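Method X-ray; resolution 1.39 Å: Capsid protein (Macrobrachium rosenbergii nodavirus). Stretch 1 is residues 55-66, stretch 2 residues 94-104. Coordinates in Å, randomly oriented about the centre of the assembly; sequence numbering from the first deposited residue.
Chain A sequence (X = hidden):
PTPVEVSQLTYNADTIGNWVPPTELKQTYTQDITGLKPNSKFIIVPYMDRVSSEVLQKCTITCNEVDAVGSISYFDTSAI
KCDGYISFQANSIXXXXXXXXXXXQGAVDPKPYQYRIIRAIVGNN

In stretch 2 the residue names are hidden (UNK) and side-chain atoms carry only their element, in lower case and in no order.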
ATOM      1  N   VAL A  55      -7.079  12.037  16.090  1.00 10.20           N
ATOM      2  CA  VAL A  55      -8.291  11.296  16.411  1.00 10.52           C
ATOM      3  C   VAL A  55      -8.146   9.849  16.039  1.00  9.91           C
ATOM      4  O   VAL A  55      -9.109   9.150  15.677  1.00 10.32           O
ATOM      5  CB  VAL A  55      -9.576  11.980  15.954  1.00 11.49           C
ATOM      6  CG1 VAL A  55      -9.781  13.300  16.695  1.00 13.14           C
ATOM      7  CG2 VAL A  55      -9.624  12.184  14.488  1.00 12.17           C
ATOM      8  N   LEU A  56      -6.912   9.335  16.200  1.00  9.47           N
ATOM      9  CA  LEU A  56      -6.701   7.926  16.311  1.00  9.22           C
ATOM     10  C   LEU A  56      -7.183   7.143  15.103  1.00  9.20           C
ATOM     11  O   LEU A  56      -8.108   6.323  15.128  1.00 10.37           O
ATOM     12  CB  LEU A  56      -7.284   7.281  17.572  1.00 10.69           C
ATOM     13  CG  LEU A  56      -6.667   7.748  18.899  1.00 10.13           C
ATOM     14  CD1 LEU A  56      -7.109   9.121  19.357  1.00 12.20           C
ATOM     15  CD2 LEU A  56      -7.052   6.696  20.026  1.00 10.86           C
ATOM     16  N   GLN A  57      -6.646   7.441  13.921  1.00  8.50           N
ATOM     17  CA  GLN A  57      -7.057   6.871  12.658  1.00  8.29           C
ATOM     18  C   GLN A  57      -6.181   5.669  12.364  1.00  8.36           C
ATOM     19  O   GLN A  57      -5.020   5.782  11.914  1.00  9.80           O
ATOM     20  CB  GLN A  57      -7.070   7.970  11.567  1.00  9.15           C
ATOM     21  CG  GLN A  57      -8.087   9.025  11.889  1.00  9.47           C
ATOM     22  CD  GLN A  57      -8.254  10.132  10.900  1.00 10.44           C
ATOM     23  OE1 GLN A  57      -7.312  10.429  10.108  1.00 10.22           O
ATOM     24  NE2 GLN A  57      -9.367  10.757  10.911  1.00 10.38           N
ATOM     25  N   LYS A  58      -6.657   4.470  12.645  1.00  8.41           N
ATOM     26  CA  LYS A  58      -5.939   3.231  12.459  1.00  8.41           C
ATOM     27  C   LYS A  58      -6.323   2.562  11.149  1.00  8.88           C
ATOM     28  O   LYS A  58      -7.531   2.432  10.839  1.00  8.93           O
ATOM     29  CB  LYS A  58      -6.300   2.238  13.584  1.00  8.62           C
ATOM     30  CG  LYS A  58      -5.451   0.963  13.557  1.00 10.61           C
ATOM     31  CD  LYS A  58      -5.887  -0.046  14.664  1.00 12.33           C
ATOM     32  CE  LYS A  58      -5.066  -1.264  14.628  1.00 15.49           C
ATOM     33  NZ  LYS A  58      -5.600  -2.118  15.775  1.00 24.10           N
ATOM     34  N   CYS A  59      -5.324   2.144  10.376  1.00  8.02           N
ATOM     35  CA  CYS A  59      -5.598   1.396   9.151  1.00  8.63           C
ATOM     36  C   CYS A  59      -4.622   0.247   9.038  1.00  8.85           C
ATOM     37  O   CYS A  59      -3.426   0.448   9.286  1.00  9.95           O
ATOM     38  CB  CYS A  59      -5.413   2.379   7.953  1.00  8.43           C
ATOM     39  SG  CYS A  59      -5.583   1.541   6.337  1.00 10.53           S
ATOM     40  N   THR A  60      -5.139  -0.894   8.703  1.00  9.12           N
ATOM     41  CA  THR A  60      -4.340  -2.104   8.488  1.00  9.32           C
ATOM     42  C   THR A  60      -4.612  -2.666   7.137  1.00  9.90           C
ATOM     43  O   THR A  60      -5.838  -2.761   6.746  1.00 11.14           O
ATOM     44  CB  THR A  60      -4.638  -3.165   9.563  1.00 11.09           C
ATOM     45  OG1 THR A  60      -4.580  -2.581  10.857  1.00 11.98           O
ATOM     46  CG2 THR A  60      -3.690  -4.281   9.512  1.00 12.80           C
ATOM     47  N   ILE A  61      -3.618  -3.040   6.384  1.00  9.44           N
ATOM     48  CA  ILE A  61      -3.767  -3.462   4.982  1.00  9.55           C
ATOM     49  C   ILE A  61      -3.104  -4.762   4.765  1.00  9.61           C
ATOM     50  O   ILE A  61      -1.971  -4.985   5.198  1.00  9.36           O
ATOM     51  CB  ILE A  61      -3.201  -2.410   4.024  1.00 11.20           C
ATOM     52  CG1 ILE A  61      -3.874  -1.067   4.461  1.00 12.40           C
ATOM     53  CG2 ILE A  61      -3.404  -2.840   2.569  1.00 11.70           C
ATOM     54  CD1 ILE A  61      -3.618  -0.017   3.516  1.00 13.47           C
ATOM     55  N   THR A  62      -3.796  -5.657   4.029  1.00  9.60           N
ATOM     56  CA  THR A  62      -3.221  -6.881   3.531  1.00  9.78           C
ATOM     57  C   THR A  62      -3.542  -6.995   2.035  1.00  9.83           C
ATOM     58  O   THR A  62      -4.428  -6.258   1.538  1.00 10.47           O
ATOM     59  CB  THR A  62      -3.757  -8.096   4.321  1.00 10.73           C
ATOM     60  OG1 THR A  62      -5.190  -8.136   4.180  1.00 13.89           O
ATOM     61  CG2 THR A  62      -3.347  -8.089   5.734  1.00 11.39           C
ATOM     62  N   CYS A  63      -2.891  -7.900   1.340  1.00  9.47           N
ATOM     63  CA  CYS A  63      -3.113  -8.094  -0.109  1.00  9.28           C
ATOM     64  C   CYS A  63      -3.801  -9.417  -0.389  1.00 10.54           C
ATOM     65  O   CYS A  63      -3.453 -10.428   0.246  1.00 11.14           O
ATOM     66  CB  CYS A  63      -1.773  -8.055  -0.809  1.00 10.30           C
ATOM     67  SG  CYS A  63      -1.836  -8.206  -2.593  1.00 10.28           S
ATOM     68  N   ASN A  64      -4.775  -9.378  -1.260  1.00 10.46           N
ATOM     69  CA  ASN A  64      -5.599 -10.566  -1.579  1.00 10.24           C
ATOM     70  C   ASN A  64      -4.988 -11.378  -2.655  1.00 11.51           C
ATOM     71  O   ASN A  64      -5.506 -12.472  -2.890  1.00 13.38           O
ATOM     72  CB  ASN A  64      -6.968 -10.091  -2.081  1.00 12.06           C
ATOM     73  CG  ASN A  64      -7.799  -9.385  -1.100  1.00 14.59           C
ATOM     74  OD1 ASN A  64      -7.439  -8.972  -0.079  1.00 15.93           O
ATOM     75  ND2 ASN A  64      -9.034  -9.189  -1.522  1.00 18.32           N
ATOM     76  N   GLU A  65      -3.948 -10.980  -3.321  1.00 10.32           N
ATOM     77  CA  GLU A  65      -3.334 -11.734  -4.427  1.00 11.30           C
ATOM     78  C   GLU A  65      -2.792 -13.091  -3.936  1.00 10.41           C
ATOM     79  O   GLU A  65      -2.230 -13.154  -2.848  1.00 11.20           O
ATOM     80  CB  GLU A  65      -2.259 -10.969  -5.197  1.00 10.34           C
ATOM     81  CG  GLU A  65      -2.769  -9.753  -5.864  1.00 11.73           C
ATOM     82  CD  GLU A  65      -4.023  -9.953  -6.730  1.00 12.71           C
ATOM     83  OE1 GLU A  65      -3.934 -10.866  -7.595  1.00 13.95           O
ATOM     84  OE2 GLU A  65      -5.036  -9.183  -6.587  1.00 12.69           O
ATOM     85  N   VAL A  66      -2.904 -14.132  -4.722  1.00 12.36           N
ATOM     86  CA  VAL A  66      -2.303 -15.367  -4.381  1.00 12.65           C
ATOM     87  C   VAL A  66      -0.814 -15.169  -4.079  1.00 11.57           C
ATOM     88  O   VAL A  66      -0.138 -14.483  -4.800  1.00 10.88           O
ATOM     89  CB  VAL A  66      -2.550 -16.384  -5.498  1.00 13.15           C
ATOM     90  CG1 VAL A  66      -1.772 -17.638  -5.297  1.00 14.68           C
ATOM     91  CG2 VAL A  66      -4.047 -16.747  -5.579  1.00 15.72           C
ATOM     92  N   UNK A  94      -2.259  -6.482 -14.581  1.00 11.70           N
ATOM     93  CA  UNK A  94      -1.545  -5.373 -14.007  1.00 10.97           C
ATOM     94  C   UNK A  94      -2.123  -4.791 -12.762  1.00 10.64           C
ATOM     95  O   UNK A  94      -1.854  -3.626 -12.509  1.00 11.61           O
ATOM     96  N   UNK A  95      -2.840  -5.547 -11.987  1.00  9.72           N
ATOM     97  CA  UNK A  95      -3.474  -5.093 -10.805  1.00 10.20           C
ATOM     98  C   UNK A  95      -3.151  -5.947  -9.602  1.00  9.90           C
ATOM     99  O   UNK A  95      -2.752  -7.096  -9.681  1.00 10.65           O
ATOM    100  o   UNK A  95      -7.698  -4.461 -11.488  1.00 18.01           O
ATOM    101  c   UNK A  95      -5.007  -5.037 -11.043  1.00 12.16           C
ATOM    102  c   UNK A  95      -6.962  -3.768 -12.081  1.00 15.43           C
ATOM    103  o   UNK A  95      -7.158  -2.739 -12.679  1.00 14.34           O
ATOM    104  c   UNK A  95      -5.446  -4.144 -12.170  1.00 13.48           C
ATOM    105  N   UNK A  96      -3.474  -5.365  -8.427  1.00  9.52           N
ATOM    106  CA  UNK A  96      -3.458  -6.128  -7.190  1.00  9.31           C
ATOM    107  C   UNK A  96      -4.520  -5.577  -6.282  1.00  8.79           C
ATOM    108  O   UNK A  96      -4.645  -4.358  -6.164  1.00 10.14           O
ATOM    109  c   UNK A  96      -2.069  -6.091  -6.554  1.00 10.34           C
ATOM    110  N   UNK A  97      -5.257  -6.440  -5.636  1.00  9.45           N
ATOM    111  CA  UNK A  97      -6.316  -6.052  -4.749  1.00  9.41           C
ATOM    112  C   UNK A  97      -5.852  -6.154  -3.324  1.00  9.69           C
ATOM    113  O   UNK A  97      -5.250  -7.135  -2.903  1.00 10.88           O
ATOM    114  o   UNK A  97      -8.025  -6.834  -6.276  1.00 12.21           O
ATOM    115  c   UNK A  97      -7.534  -6.948  -4.920  1.00 10.75           C
ATOM    116  c   UNK A  97      -8.674  -6.589  -3.983  1.00 11.78           C
ATOM    117  N   UNK A  98      -6.128  -5.152  -2.543  1.00  9.42           N
ATOM    118  CA  UNK A  98      -5.843  -5.029  -1.094  1.00  9.00           C
ATOM    119  C   UNK A  98      -7.076  -4.886  -0.287  1.00  8.80           C
ATOM    120  O   UNK A  98      -8.048  -4.286  -0.745  1.00 10.54           O
ATOM    121  c   UNK A  98      -1.287  -4.554  -1.553  1.00  9.68           C
ATOM    122  c   UNK A  98      -2.258  -3.816  -3.563  1.00 10.97           C
ATOM    123  c   UNK A  98      -1.169  -4.282  -2.891  1.00  9.88           C
ATOM    124  c   UNK A  98      -3.597  -3.942  -1.541  1.00  9.68           C
ATOM    125  c   UNK A  98      -2.487  -4.366  -0.882  1.00  9.31           C
ATOM    126  c   UNK A  98      -4.926  -3.798  -0.842  1.00  9.49           C
ATOM    127  c   UNK A  98      -3.466  -3.610  -2.907  1.00 10.25           C
ATOM    128  N   UNK A  99      -7.021  -5.442   0.896  1.00  9.81           N
ATOM    129  CA  UNK A  99      -8.093  -5.303   1.891  1.00 10.21           C
ATOM    130  C   UNK A  99      -7.668  -4.368   2.969  1.00 10.74           C
ATOM    131  O   UNK A  99      -6.570  -4.546   3.571  1.00 11.61           O
ATOM    132  o   UNK A  99      -9.060  -7.438   1.431  1.00 13.64           O
ATOM    133  c   UNK A  99      -8.481  -6.639   2.504  1.00 11.21           C
ATOM    134  c   UNK A  99      -9.572  -6.492   3.552  1.00 13.24           C
ATOM    135  N   UNK A 100      -8.382  -3.337   3.213  1.00  9.58           N
ATOM    136  CA  UNK A 100      -8.200  -2.324   4.188  1.00  9.07           C
ATOM    137  C   UNK A 100      -9.165  -2.466   5.320  1.00  9.03           C
ATOM    138  O   UNK A 100     -10.366  -2.625   5.117  1.00 10.02           O
ATOM    139  c   UNK A 100      -7.939  -0.962   1.125  1.00 11.43           C
ATOM    140  c   UNK A 100      -7.336  -0.544   2.478  1.00 10.08           C
ATOM    141  c   UNK A 100      -7.001   0.913   2.485  1.00 10.29           C
ATOM    142  c   UNK A 100      -8.323  -0.916   3.624  1.00 10.52           C
ATOM    143  N   UNK A 101      -8.696  -2.482   6.549  1.00  9.36           N
ATOM    144  CA  UNK A 101      -9.507  -2.504   7.758  1.00  9.68           C
ATOM    145  C   UNK A 101      -9.212  -1.234   8.527  1.00  9.83           C
ATOM    146  O   UNK A 101      -8.019  -1.004   8.898  1.00  9.55           O
ATOM    147  c   UNK A 101      -9.255  -3.741   8.578  1.00 10.85           C
ATOM    148  c   UNK A 101     -10.093  -3.691   9.888  1.00 11.07           C
ATOM    149  c   UNK A 101      -9.462  -5.049   7.823  1.00 11.35           C
ATOM    150  N   UNK A 102     -10.194  -0.393   8.657  1.00 10.02           N
ATOM    151  CA  UNK A 102     -10.023   0.923   9.290  1.00  9.72           C
ATOM    152  C   UNK A 102     -10.811   1.013  10.540  1.00  9.69           C
ATOM    153  O   UNK A 102     -11.922   0.563  10.627  1.00 10.25           O
ATOM    154  o   UNK A 102     -11.591   1.939   7.808  1.00 11.23           O
ATOM    155  c   UNK A 102     -10.267   2.075   8.360  1.00 10.43           C
ATOM    156  c   UNK A 102      -9.279   2.095   7.185  1.00 10.72           C
ATOM    157  N   UNK A 103     -10.259   1.651  11.546  1.00  9.18           N
ATOM    158  CA  UNK A 103     -10.865   1.905  12.843  1.00 10.63           C
ATOM    159  C   UNK A 103     -10.395   3.319  13.252  1.00  9.36           C
ATOM    160  O   UNK A 103      -9.260   3.529  13.682  1.00 10.33           O
ATOM    161  c   UNK A 103     -10.422   0.835  13.871  1.00 10.78           C
ATOM    162  o   UNK A 103     -11.543   2.144  15.513  1.00 18.24           O
ATOM    163  c   UNK A 103     -10.953   1.115  15.219  1.00 14.82           C
ATOM    164  o   UNK A 103     -10.574   0.258  16.084  1.00 21.23           O
ATOM    165  N   UNK A 104     -11.209   4.304  12.980  1.00  9.23           N
ATOM    166  CA  UNK A 104     -10.922   5.702  13.174  1.00  9.98           C
ATOM    167  C   UNK A 104     -11.776   6.212  14.321  1.00 11.07           C
ATOM    168  O   UNK A 104     -13.010   6.041  14.252  1.00 12.43           O
ATOM    169  c   UNK A 104     -10.254   6.386  10.713  1.00  9.00           C
ATOM    170  c   UNK A 104      -9.424   7.251   8.631  1.00  9.30           C
ATOM    171  c   UNK A 104     -11.180   6.512  11.902  1.00  9.83           C
ATOM    172  c   UNK A 104      -9.403   5.284  10.548  1.00  9.87           C
ATOM    173  c   UNK A 104      -8.584   5.156   9.424  1.00  8.67           C
ATOM    174  c   UNK A 104     -10.233   7.363   9.713  1.00  9.65           C
ATOM    175  c   UNK A 104      -8.624   6.119   8.454  1.00  8.91           C
ATOM    176  o   UNK A 104      -7.783   5.962   7.359  1.00  9.29           O
TER
HETATM  177  O   HOH W   1      -8.578  -1.844  15.904  1.00 32.88           O
HETATM  178  O   HOH W   2      -6.952  -1.375  11.404  1.00 13.91           O
HETATM  179  O   HOH W   3      -6.585  -6.422   5.767  1.00 19.85           O
HETATM  180  O   HOH W   4      -6.827  -7.833  -8.484  1.00 22.46           O

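Position 94 has no side-chain atoms and lies beyond reach of stretch 1. Its backbone angles, 78/27, would jam a CB against the preceding carbonyl oxygen, so it is G94. Position 95 carries three carbons in a row, the third bearing two oxygens, and its end leads away from stretch 1; a carboxylate at that length makes it E95. A single carbon at position 96, 3.8 Å from E65 CG, identifies A96.

Position 97 has one carbon bearing an oxygen and a carbon. Its backbone N donates to E65 OE2 (2.9 Å), and its O accepts from N64 N (2.8 Å). The branch fits T97, whose OG1 shares water 4 with E65 OE2. At position 98 one carbon leads to a six-carbon ring without oxygen, hence F98. C63 SG sits over one ring face, 4.2 Å from the centroid, and I61 CG2 packs 3.9 Å from F98 CB.

Position 99 repeats the oxygen-and-carbon fork, and its oxygen is 2.7 Å from N64 OD1. An amide oxygen can only accept, so a hydroxyl must donate: T99. Four carbons forked at the second mark position 100 as L100, with CD2 3.7 Å from I61 CD1 and 4.2 Å from C59 SG. Position 101 has one carbon carrying two more, the branched V101, on the same face as T60. Its backbone pairs with that residue in both directions, V101 N to T60 O and T60 N to V101 O each spanning 2.9 Å.

Position 102 again bears one oxygen and one carbon on its first carbon. This is T102, with CG2 3.8 Å from C59 SG and OG1 hydrogen-bonded elsewhere in the structure. Position 103 has two side-chain carbons, the second carrying two oxygens; its first carbon is 4.4 Å from K58 CB. A short carboxylate makes it D103; water 1 donates to OD2 (2.9 Å) and accepts from K58 NZ (3.0 Å), linking the two charged groups. Position 104 has a six-carbon ring bearing one oxygen, Y104. Q57 CB lies 3.5 Å from the ring centroid, almost on the ring normal, while C59 CB is near the ring plane, 4.3 Å from Y104 OH.

The contact is an antiparallel strand pair burying 890 Å². Paired backbone hydrogen bonds join K58 with D103, T60 with V101 and T62 with T99, whose side chains share the more exposed face; waters 2 and 3 bridge T60 OG1 to V101 O and T62 OG1 to T99 O. On the other face, Q57, C59, I61 and C63 pack against Y104, T102, L100 and F98. Beyond C63, N64 and E65 extend the pairing through T97 and T99.

Stretch 2, residues 94-104: GEATFTLVTDY
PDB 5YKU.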